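Local coordinates for protein polyketide synthase PksR (Bacillus subtilis, PDB 4U3V) that takes part in making the antibiotic polyketide bacillaene, the chain described here being its double-hotdog enoyl-isomerase domain, at residues A186-P191 / G245-L250; L149-H154 / H176-H181; P29-Q34 / L97-L102. All coordinates share one frame; numbering follows the deposited sequence.

Contact 1: residues A186-P191 / G245-L250; sequences AKIRLP and GDCWLL
Ala186 and Leu249 form a hydrogen-bonded antiparallel pair that opens this junction of two strands in the C-terminal hotdog fold. Their backbones bond in both directions, Ala186 N to Leu249 O at 2.9 Å and Leu249 N to Ala186 O at 2.7 Å. Lys187 comes next, on the face it shares with Trp248. With CG anti to the backbone N (chi1 -164°) and the rest of the chain extended, its aliphatic part runs over one face of the indole. Lys187 CB stands 3.6 Å from the centroid of the six-membered ring of Trp248, 12° off its normal, a CH-pi contact, and Lys187 CD is 3.5 Å from Trp248 CZ2. Ile188 points to the other face, where its CG1 meets Cys247 SG at 3.6 Å; its backbone N donates almost straight to Cys247 O at 2.8 Å. Arg189 returns to the Lys187 side. Bent at chi2 and chi3, it brings NH1 to Asp246 OD1 in a salt bridge modelled at 2.5 Å, a length too short to take literally in a bond that is also strongly bent. The carboxylate sits at the guanidinium edge, the two planes 78° apart. Leu190 N closes the series on Gly245 O at 3.0 Å, while its side chain, like that of Ile188, packs on helix 205-219. The chemistry thus differs between the faces: a buried apolar surface toward the helix, and on the other side a lysine chain laid on tryptophan beside an ion pair. Asp246, with Lys187 NZ also near, probably experiences a positive field that favours its ionised form.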
loop_
_atom_site.group_PDB
_atom_site.type_symbol
_atom_site.label_atom_id
_atom_site.label_comp_id
_atom_site.label_asym_id
_atom_site.label_seq_id
_atom_site.Cartn_x
_atom_site.Cartn_y
_atom_site.Cartn_z
ATOM N N ALA A 186 6.149 10.676 -8.149
ATOM C CA ALA A 186 4.834 10.527 -8.762
ATOM C C ALA A 186 3.895 11.567 -8.145
ATOM O O ALA A 186 3.893 11.763 -6.919
ATOM C CB ALA A 186 4.277 9.121 -8.507
ATOM N N LYS A 187 3.127 12.246 -8.985
ATOM C CA LYS A 187 1.973 12.982 -8.457
ATOM C C LYS A 187 0.735 12.113 -8.610
ATOM O O LYS A 187 0.505 11.534 -9.678
ATOM C CB LYS A 187 1.780 14.303 -9.207
ATOM C CG LYS A 187 0.866 15.254 -8.447
ATOM C CD LYS A 187 0.626 16.532 -9.226
ATOM C CE LYS A 187 -0.075 17.568 -8.357
ATOM N NZ LYS A 187 -0.312 18.765 -9.209
ATOM N N ILE A 188 -0.047 11.995 -7.539
ATOM C CA ILE A 188 -1.263 11.216 -7.592
ATOM C C ILE A 188 -2.505 12.017 -7.236
ATOM O O ILE A 188 -2.421 13.068 -6.619
ATOM C CB ILE A 188 -1.158 9.937 -6.726
ATOM C CG1 ILE A 188 -1.234 10.254 -5.223
ATOM C CG2 ILE A 188 0.149 9.205 -7.070
ATOM C CD1 ILE A 188 -1.008 9.017 -4.345
ATOM N N ARG A 189 -3.654 11.489 -7.626
ATOM C CA ARG A 189 -4.926 12.024 -7.175
ATOM C C ARG A 189 -5.710 10.936 -6.440
ATOM O O ARG A 189 -6.043 9.906 -7.034
ATOM C CB ARG A 189 -5.697 12.575 -8.380
ATOM C CG ARG A 189 -7.161 12.869 -8.132
ATOM C CD ARG A 189 -7.491 14.325 -8.427
ATOM N NE ARG A 189 -8.502 14.816 -7.494
ATOM C CZ ARG A 189 -8.345 15.867 -6.694
ATOM N NH1 ARG A 189 -7.240 16.599 -6.753
ATOM N NH2 ARG A 189 -9.311 16.209 -5.855
ATOM N N LEU A 190 -5.928 11.147 -5.144
ATOM C CA LEU A 190 -6.781 10.280 -4.338
ATOM C C LEU A 190 -8.210 10.830 -4.288
ATOM O O LEU A 190 -8.405 12.029 -4.056
ATOM C CB LEU A 190 -6.225 10.179 -2.926
ATOM C CG LEU A 190 -4.848 9.529 -2.848
ATOM C CD1 LEU A 190 -4.363 9.550 -1.411
ATOM C CD2 LEU A 190 -4.897 8.121 -3.434
ATOM N N PRO A 191 -9.208 9.936 -4.407
ATOM C CA PRO A 191 -10.592 10.351 -4.626
ATOM C C PRO A 191 -11.336 10.738 -3.351
ATOM O O PRO A 191 -10.703 11.032 -2.330
ATOM C CB PRO A 191 -11.233 9.121 -5.283
ATOM C CG PRO A 191 -10.386 7.957 -4.872
ATOM C CD PRO A 191 -9.077 8.469 -4.317
ATOM N N GLY A 245 -6.923 14.043 -1.839
ATOM C CA GLY A 245 -6.695 14.997 -2.917
ATOM C C GLY A 245 -5.348 14.748 -3.564
ATOM O O GLY A 245 -4.919 13.593 -3.692
ATOM N N ASP A 246 -4.684 15.819 -3.983
ATOM C CA ASP A 246 -3.409 15.691 -4.672
ATOM C C ASP A 246 -2.284 15.505 -3.674
ATOM O O ASP A 246 -2.237 16.173 -2.637
ATOM C CB ASP A 246 -3.135 16.917 -5.539
ATOM C CG ASP A 246 -4.028 16.982 -6.757
ATOM O OD1 ASP A 246 -4.839 16.049 -6.974
ATOM O OD2 ASP A 246 -3.902 17.967 -7.514
ATOM N N CYS A 247 -1.357 14.613 -4.003
ATOM C CA CYS A 247 -0.145 14.524 -3.251
ATOM C C CYS A 247 0.920 13.824 -4.093
ATOM O O CYS A 247 0.671 13.459 -5.252
ATOM C CB CYS A 247 -0.365 13.778 -1.937
ATOM S SG CYS A 247 -0.982 12.093 -2.143
ATOM N N TRP A 248 2.130 13.826 -3.556
ATOM C CA TRP A 248 3.293 13.313 -4.275
ATOM C C TRP A 248 3.876 12.120 -3.550
ATOM O O TRP A 248 3.756 12.001 -2.338
ATOM C CB TRP A 248 4.360 14.394 -4.348
ATOM C CG TRP A 248 3.949 15.597 -5.152
ATOM C CD1 TRP A 248 3.188 16.690 -4.716
ATOM C CD2 TRP A 248 4.258 15.882 -6.548
ATOM N NE1 TRP A 248 2.987 17.580 -5.736
ATOM C CE2 TRP A 248 3.611 17.170 -6.858
ATOM C CE3 TRP A 248 4.920 15.207 -7.560
ATOM C CZ2 TRP A 248 3.714 17.767 -8.114
ATOM C CZ3 TRP A 248 5.072 15.847 -8.802
ATOM C CH2 TRP A 248 4.472 17.095 -9.072
ATOM N N LEU A 249 4.473 11.201 -4.310
ATOM C CA LEU A 249 5.217 10.067 -3.691
ATOM C C LEU A 249 6.657 10.196 -4.208
ATOM O O LEU A 249 6.857 10.216 -5.423
ATOM C CB LEU A 249 4.638 8.719 -4.178
ATOM C CG LEU A 249 3.132 8.502 -4.056
ATOM C CD1 LEU A 249 2.758 7.124 -4.635
ATOM C CD2 LEU A 249 2.822 8.573 -2.570
ATOM N N LEU A 250 7.628 10.192 -3.302
ATOM C CA LEU A 250 9.026 10.219 -3.696
ATOM C C LEU A 250 9.577 8.860 -3.273
ATOM O O LEU A 250 9.588 8.503 -2.083
ATOM C CB LEU A 250 9.748 11.367 -2.966
ATOM C CG LEU A 250 11.275 11.383 -3.119
ATOM C CD1 LEU A 250 11.666 11.286 -4.585
ATOM C CD2 LEU A 250 11.849 12.640 -2.481
#

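Contact 2: residues L149-H154 / H176-H181; sequences LTKLHH and HLYRDH
Thr150 and Arg179 exchange two backbone hydrogen bonds, Thr150 N to Arg179 O at 3.0 Å and Arg179 N to Thr150 O at 2.9 Å, which identify them as a hydrogen-bonded antiparallel pair. A third bond, from Leu152 N to Leu177 O at 2.9 Å, carries the pairing past the short strand 150-151. Water reinforces both ends. One molecule links Thr150 OG1 with Arg179 O; the other accepts from Lys151 NZ and Leu177 N and donates to Leu152 O, tying a side chain and both backbones to a single point.

Lys151 and Tyr178 lie side by side and point the same way. Lys151 CB already sits beside the ring, 3.6 Å from Tyr178 CD1, and a chi1 of -176° carries CG on along it. A bend at chi4 then turns NZ back toward the phenol, where it makes a weak hydrogen bond of 3.1 Å to Tyr178 OH. Lys151 NZ also lies at the edge of the His176 ring, 3.4 Å from His176 CD2.

On the opposite face, Leu152 crosses Arg179 at about a right angle and sets CD1 over one face of the guanidinium, 3.9 Å from CZ. At the far end, Leu149 crosses Asp180 at a slant, with Leu149 CD2 3.4 Å from Asp180 CG.

The pairing makes strand 150-151 an edge strand of the C-terminal hotdog, beside strand 174-180, whose other neighbour is strand 183-190; Leu149 reaches across to Leu185 of that strand. Arg179 NH1 bonds to Ser217 O, in helix 205-219, and forms a salt bridge with Glu220, while Asp180 accepts from the backbone N atoms of Lys182 and Ser183.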
loop_
_atom_site.group_PDB
_atom_site.type_symbol
_atom_site.label_atom_id
_atom_site.label_comp_id
_atom_site.label_asym_id
_atom_site.label_seq_id
_atom_site.Cartn_x
_atom_site.Cartn_y
_atom_site.Cartn_z
ATOM N N LEU A 149 15.134 15.076 -12.367
ATOM C CA LEU A 149 14.553 13.844 -12.915
ATOM C C LEU A 149 14.010 14.072 -14.318
ATOM O O LEU A 149 13.895 15.211 -14.763
ATOM C CB LEU A 149 13.426 13.324 -11.973
ATOM C CG LEU A 149 13.891 13.157 -10.526
ATOM C CD1 LEU A 149 12.712 12.793 -9.638
ATOM C CD2 LEU A 149 14.954 12.068 -10.458
ATOM N N THR A 150 13.755 12.989 -15.046
ATOM C CA THR A 150 13.196 13.061 -16.388
ATOM C C THR A 150 11.692 12.834 -16.320
ATOM O O THR A 150 11.233 11.771 -15.880
ATOM C CB THR A 150 13.826 12.003 -17.322
ATOM O OG1 THR A 150 15.243 12.200 -17.395
ATOM C CG2 THR A 150 13.238 12.081 -18.721
ATOM N N LYS A 151 10.926 13.816 -16.786
ATOM C CA LYS A 151 9.472 13.646 -16.934
ATOM C C LYS A 151 9.115 12.560 -17.940
ATOM O O LYS A 151 9.684 12.478 -19.034
ATOM C CB LYS A 151 8.802 14.966 -17.337
ATOM C CG LYS A 151 7.291 14.869 -17.416
ATOM C CD LYS A 151 6.674 16.209 -17.810
ATOM C CE LYS A 151 5.173 16.210 -17.591
ATOM N NZ LYS A 151 4.874 15.899 -16.171
ATOM N N LEU A 152 8.182 11.695 -17.556
ATOM C CA LEU A 152 7.722 10.612 -18.416
ATOM C C LEU A 152 6.381 11.000 -19.039
ATOM O O LEU A 152 5.651 11.811 -18.488
ATOM C CB LEU A 152 7.532 9.319 -17.607
ATOM C CG LEU A 152 8.790 8.924 -16.825
ATOM C CD1 LEU A 152 8.520 7.597 -16.116
ATOM C CD2 LEU A 152 9.971 8.781 -17.773
ATOM N N HIS A 153 6.119 10.461 -20.216
ATOM C CA HIS A 153 4.900 10.746 -20.967
ATOM C C HIS A 153 4.204 9.441 -21.234
ATOM O O HIS A 153 4.758 8.368 -20.970
ATOM C CB HIS A 153 5.272 11.415 -22.295
ATOM C CG HIS A 153 6.064 12.686 -22.122
ATOM N ND1 HIS A 153 5.488 13.847 -21.743
ATOM C CD2 HIS A 153 7.437 12.915 -22.140
ATOM C CE1 HIS A 153 6.441 14.779 -21.563
ATOM N NE2 HIS A 153 7.634 14.206 -21.806
ATOM N N HIS A 154 2.980 9.508 -21.754
ATOM C CA HIS A 154 2.165 8.308 -21.918
ATOM C C HIS A 154 2.077 7.549 -20.616
ATOM O O HIS A 154 2.447 6.367 -20.550
ATOM C CB HIS A 154 2.741 7.430 -23.016
ATOM C CG HIS A 154 3.051 8.184 -24.290
ATOM N ND1 HIS A 154 2.124 8.922 -24.937
ATOM C CD2 HIS A 154 4.246 8.361 -24.983
ATOM C CE1 HIS A 154 2.691 9.531 -25.992
ATOM N NE2 HIS A 154 3.988 9.181 -26.026
ATOM N N HIS A 176 1.311 12.292 -12.848
ATOM C CA HIS A 176 2.630 12.669 -13.374
ATOM C C HIS A 176 3.691 11.756 -12.814
ATOM O O HIS A 176 3.602 11.363 -11.657
ATOM C CB HIS A 176 2.973 14.095 -12.963
ATOM C CG HIS A 176 1.946 15.121 -13.382
ATOM N ND1 HIS A 176 0.783 15.291 -12.724
ATOM C CD2 HIS A 176 1.978 16.092 -14.386
ATOM C CE1 HIS A 176 0.087 16.297 -13.292
ATOM N NE2 HIS A 176 0.822 16.792 -14.307
ATOM N N LEU A 177 4.728 11.491 -13.609
ATOM C CA LEU A 177 5.914 10.727 -13.156
ATOM C C LEU A 177 7.196 11.424 -13.608
ATOM O O LEU A 177 7.323 11.779 -14.775
ATOM C CB LEU A 177 5.904 9.356 -13.804
ATOM C CG LEU A 177 4.753 8.467 -13.309
ATOM C CD1 LEU A 177 4.719 7.226 -14.164
ATOM C CD2 LEU A 177 5.031 8.089 -11.861
ATOM N N TYR A 178 8.183 11.460 -12.731
ATOM C CA TYR A 178 9.532 11.908 -13.086
ATOM C C TYR A 178 10.519 10.900 -12.505
ATOM O O TYR A 178 10.453 10.601 -11.322
ATOM C CB TYR A 178 9.797 13.260 -12.451
ATOM C CG TYR A 178 8.718 14.278 -12.752
ATOM C CD1 TYR A 178 8.907 15.251 -13.741
ATOM C CD2 TYR A 178 7.548 14.311 -11.998
ATOM C CE1 TYR A 178 7.924 16.196 -13.995
ATOM C CE2 TYR A 178 6.580 15.280 -12.211
ATOM C CZ TYR A 178 6.758 16.206 -13.224
ATOM O OH TYR A 178 5.765 17.153 -13.455
ATOM N N ARG A 179 11.482 10.460 -13.302
ATOM C CA ARG A 179 12.234 9.243 -12.992
ATOM C C ARG A 179 13.717 9.428 -13.196
ATOM O O ARG A 179 14.117 10.186 -14.083
ATOM C CB ARG A 179 11.772 8.138 -13.930
ATOM C CG ARG A 179 12.347 6.756 -13.621
ATOM C CD ARG A 179 11.651 5.703 -14.493
ATOM N NE ARG A 179 12.016 5.842 -15.917
ATOM C CZ ARG A 179 11.421 5.182 -16.912
ATOM N NH1 ARG A 179 10.475 4.274 -16.670
ATOM N NH2 ARG A 179 11.806 5.386 -18.172
ATOM N N ASP A 180 14.537 8.711 -12.418
ATOM C CA ASP A 180 15.921 8.472 -12.820
ATOM C C ASP A 180 16.339 7.063 -12.373
ATOM O O ASP A 180 15.475 6.291 -11.937
ATOM C CB ASP A 180 16.893 9.559 -12.279
ATOM C CG ASP A 180 17.140 9.472 -10.784
ATOM O OD1 ASP A 180 16.628 8.550 -10.138
ATOM O OD2 ASP A 180 17.894 10.325 -10.237
ATOM N N HIS A 181 17.607 6.708 -12.556
ATOM C CA HIS A 181 18.052 5.355 -12.286
ATOM C C HIS A 181 17.833 4.841 -10.890
ATOM O O HIS A 181 18.009 3.627 -10.638
ATOM C CB HIS A 181 19.542 5.197 -12.667
ATOM C CG HIS A 181 20.495 5.988 -11.784
ATOM N ND1 HIS A 181 20.653 7.333 -11.895
ATOM C CD2 HIS A 181 21.345 5.578 -10.744
ATOM C CE1 HIS A 181 21.491 7.766 -10.934
ATOM N NE2 HIS A 181 21.921 6.695 -10.233
HETATM O O HOH W 1 16.589 11.252 -15.297
HETATM O O HOH W 2 4.308 12.869 -16.192
#

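Contact 3: residues P29-Q34 / L97-L102; sequences PVIQDQ and LQAKPL
An outermost strand of the N-terminal hotdog fold, 31-36, pairs here antiparallel with strand 94-102; over residues 31-34 and 97-102 the axes approach to 4.7 Å, with directions 164° apart. Asp33 and Leu97 give the firm evidence of the pairing: Leu97 N donates nearly straight to Asp33 O at 2.9 Å, and Asp33 N donates to Leu97 O at 3.0 Å. Gln32 and Gln98 form the non-hydrogen-bonded pair that follows. Toward Ile31 the strands become less regular. Ala99 N still bonds to Ile31 O at 3.1 Å, but in the other direction a water bridges Ile31 N and Ala99 O.

Val30 fits against the second strand with both branches. A chi1 of 70° sets its CG1 between the backbone N and the carbonyl carbon and leaves CG2 anti to N. Val30 CG2 approaches Ala99 O to 3.3 Å. Val30 CG1 lies 3.5 Å from Gln98 CD, the two side chains crossing at about a right angle. Gln32 turns its own amide back within its segment, NE2 donating to Val30 O at 2.9 Å, with that oxygen close to the amide plane. This bond probably limits rotation of the amide. On the other face Ile31 CG2 and Ala99 CB touch.

Ile31 and Leu97 also pack on helix 56-69, through Glu64, Asn68 and Leu61, and Ala99 meets Ile112 of strand 108-116, the next strand beyond 94-102. Asp33 OD2 bonds to Tyr201 OH and His199 ND1, residues of the C-terminal hotdog region, consistent with this edge strand linking the two hotdog halves.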
loop_
_atom_site.group_PDB
_atom_site.type_symbol
_atom_site.label_atom_id
_atom_site.label_comp_id
_atom_site.label_asym_id
_atom_site.label_seq_id
_atom_site.Cartn_x
_atom_site.Cartn_y
_atom_site.Cartn_z
ATOM N N PRO A 29 -16.288 -4.225 18.714
ATOM C CA PRO A 29 -16.160 -5.176 17.615
ATOM C C PRO A 29 -14.764 -5.108 17.011
ATOM O O PRO A 29 -14.147 -4.049 16.983
ATOM C CB PRO A 29 -17.199 -4.681 16.587
ATOM C CG PRO A 29 -17.474 -3.264 16.953
ATOM C CD PRO A 29 -17.296 -3.191 18.455
ATOM N N VAL A 30 -14.267 -6.242 16.547
ATOM C CA VAL A 30 -12.994 -6.251 15.854
ATOM C C VAL A 30 -13.048 -5.407 14.567
ATOM O O VAL A 30 -14.105 -5.278 13.912
ATOM C CB VAL A 30 -12.553 -7.698 15.572
ATOM C CG1 VAL A 30 -13.440 -8.324 14.518
ATOM C CG2 VAL A 30 -11.098 -7.755 15.160
ATOM N N ILE A 31 -11.893 -4.869 14.171
ATOM C CA ILE A 31 -11.760 -4.250 12.854
ATOM C C ILE A 31 -11.977 -5.310 11.747
ATOM O O ILE A 31 -11.450 -6.430 11.813
ATOM C CB ILE A 31 -10.348 -3.630 12.709
ATOM C CG1 ILE A 31 -10.203 -2.412 13.630
ATOM C CG2 ILE A 31 -10.049 -3.283 11.259
ATOM C CD1 ILE A 31 -11.269 -1.334 13.447
ATOM N N GLN A 32 -12.823 -4.980 10.777
ATOM C CA GLN A 32 -13.274 -5.979 9.810
ATOM C C GLN A 32 -13.753 -5.306 8.569
ATOM O O GLN A 32 -14.267 -4.165 8.614
ATOM C CB GLN A 32 -14.388 -6.878 10.384
ATOM C CG GLN A 32 -15.569 -6.127 10.946
ATOM C CD GLN A 32 -16.463 -7.024 11.805
ATOM O OE1 GLN A 32 -17.211 -7.847 11.265
ATOM N NE2 GLN A 32 -16.313 -6.936 13.138
ATOM N N ASP A 33 -13.644 -6.023 7.452
ATOM C CA ASP A 33 -14.162 -5.507 6.184
ATOM C C ASP A 33 -14.581 -6.746 5.353
ATOM O O ASP A 33 -14.286 -7.885 5.712
ATOM C CB ASP A 33 -13.069 -4.666 5.445
ATOM C CG ASP A 33 -13.655 -3.670 4.405
ATOM O OD1 ASP A 33 -14.867 -3.727 4.078
ATOM O OD2 ASP A 33 -12.896 -2.807 3.890
ATOM N N GLN A 34 -15.255 -6.504 4.240
ATOM C CA GLN A 34 -15.723 -7.604 3.380
ATOM C C GLN A 34 -15.566 -7.136 1.947
ATOM O O GLN A 34 -15.831 -5.981 1.625
ATOM C CB GLN A 34 -17.215 -7.895 3.578
ATOM C CG GLN A 34 -17.619 -8.402 4.933
ATOM C CD GLN A 34 -18.986 -9.058 4.868
ATOM O OE1 GLN A 34 -19.777 -8.776 3.972
ATOM N NE2 GLN A 34 -19.255 -9.931 5.817
ATOM N N LEU A 97 -12.552 -10.167 5.998
ATOM C CA LEU A 97 -11.268 -9.983 6.620
ATOM C C LEU A 97 -11.409 -9.379 8.017
ATOM O O LEU A 97 -12.265 -8.559 8.248
ATOM C CB LEU A 97 -10.401 -9.034 5.793
ATOM C CG LEU A 97 -9.707 -9.670 4.594
ATOM C CD1 LEU A 97 -10.738 -9.876 3.504
ATOM C CD2 LEU A 97 -8.561 -8.769 4.148
ATOM N N GLN A 98 -10.555 -9.804 8.946
ATOM C CA GLN A 98 -10.534 -9.214 10.282
ATOM C C GLN A 98 -9.076 -8.953 10.616
ATOM O O GLN A 98 -8.192 -9.724 10.207
ATOM C CB GLN A 98 -11.133 -10.191 11.322
ATOM C CG GLN A 98 -12.658 -10.255 11.266
ATOM C CD GLN A 98 -13.295 -11.121 12.352
ATOM O OE1 GLN A 98 -12.610 -11.739 13.164
ATOM N NE2 GLN A 98 -14.614 -11.247 12.293
ATOM N N ALA A 99 -8.826 -7.961 11.461
ATOM C CA ALA A 99 -7.447 -7.619 11.848
ATOM C C ALA A 99 -7.410 -7.741 13.344
ATOM O O ALA A 99 -8.069 -6.965 14.014
ATOM C CB ALA A 99 -7.103 -6.198 11.445
ATOM N N LYS A 100 -6.808 -8.820 13.819
ATOM C CA LYS A 100 -6.894 -9.242 15.230
ATOM C C LYS A 100 -5.547 -9.023 15.903
ATOM O O LYS A 100 -4.525 -9.498 15.395
ATOM C CB LYS A 100 -7.244 -10.715 15.298
ATOM C CG LYS A 100 -8.621 -11.024 14.712
ATOM C CD LYS A 100 -8.673 -12.372 14.001
ATOM C CE LYS A 100 -10.064 -12.633 13.425
ATOM N NZ LYS A 100 -10.227 -13.983 12.811
ATOM N N PRO A 101 -5.538 -8.287 17.030
ATOM C CA PRO A 101 -4.284 -7.983 17.703
ATOM C C PRO A 101 -3.980 -9.054 18.736
ATOM O O PRO A 101 -4.879 -9.781 19.154
ATOM C CB PRO A 101 -4.562 -6.632 18.385
ATOM C CG PRO A 101 -5.900 -6.179 17.872
ATOM C CD PRO A 101 -6.628 -7.442 17.540
ATOM N N LEU A 102 -2.727 -9.134 19.161
ATOM C CA LEU A 102 -2.231 -10.306 19.870
ATOM C C LEU A 102 -0.984 -9.920 20.663
ATOM O O LEU A 102 -0.241 -9.019 20.261
ATOM C CB LEU A 102 -1.904 -11.415 18.865
ATOM C CG LEU A 102 -1.593 -12.827 19.369
ATOM C CD1 LEU A 102 -2.862 -13.547 19.806
ATOM C CD2 LEU A 102 -0.857 -13.624 18.298
HETATM O O HOH W 3 -9.320 -5.344 15.824
HETATM O O HOH W 4 -16.025 -10.828 10.294
#

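In the fold
Contacts 1 and 2 adjoin within the C-terminal hotdog, their centres 15 Å apart, because strands 174-180 and 183-190 are neighbours. Lys187 N lies 2.9 Å from His176 O, a probable hydrogen bond, and Trp248 CZ3 packs 3.8 Å from Tyr178 CE2. Strands 150-151, 174-180, 183-190 and 247-257 follow one another in order. Contact 3 belongs to the N-terminal hotdog, on the opposite side of the chain's centre: its centre is about 28 Å from that of contact 1 and about 39 Å from that of contact 2, without touching either. Contacts 2 and 3 thus mark the outermost strands within this chain, while contact 1 lies further inward, beside helix 205-219.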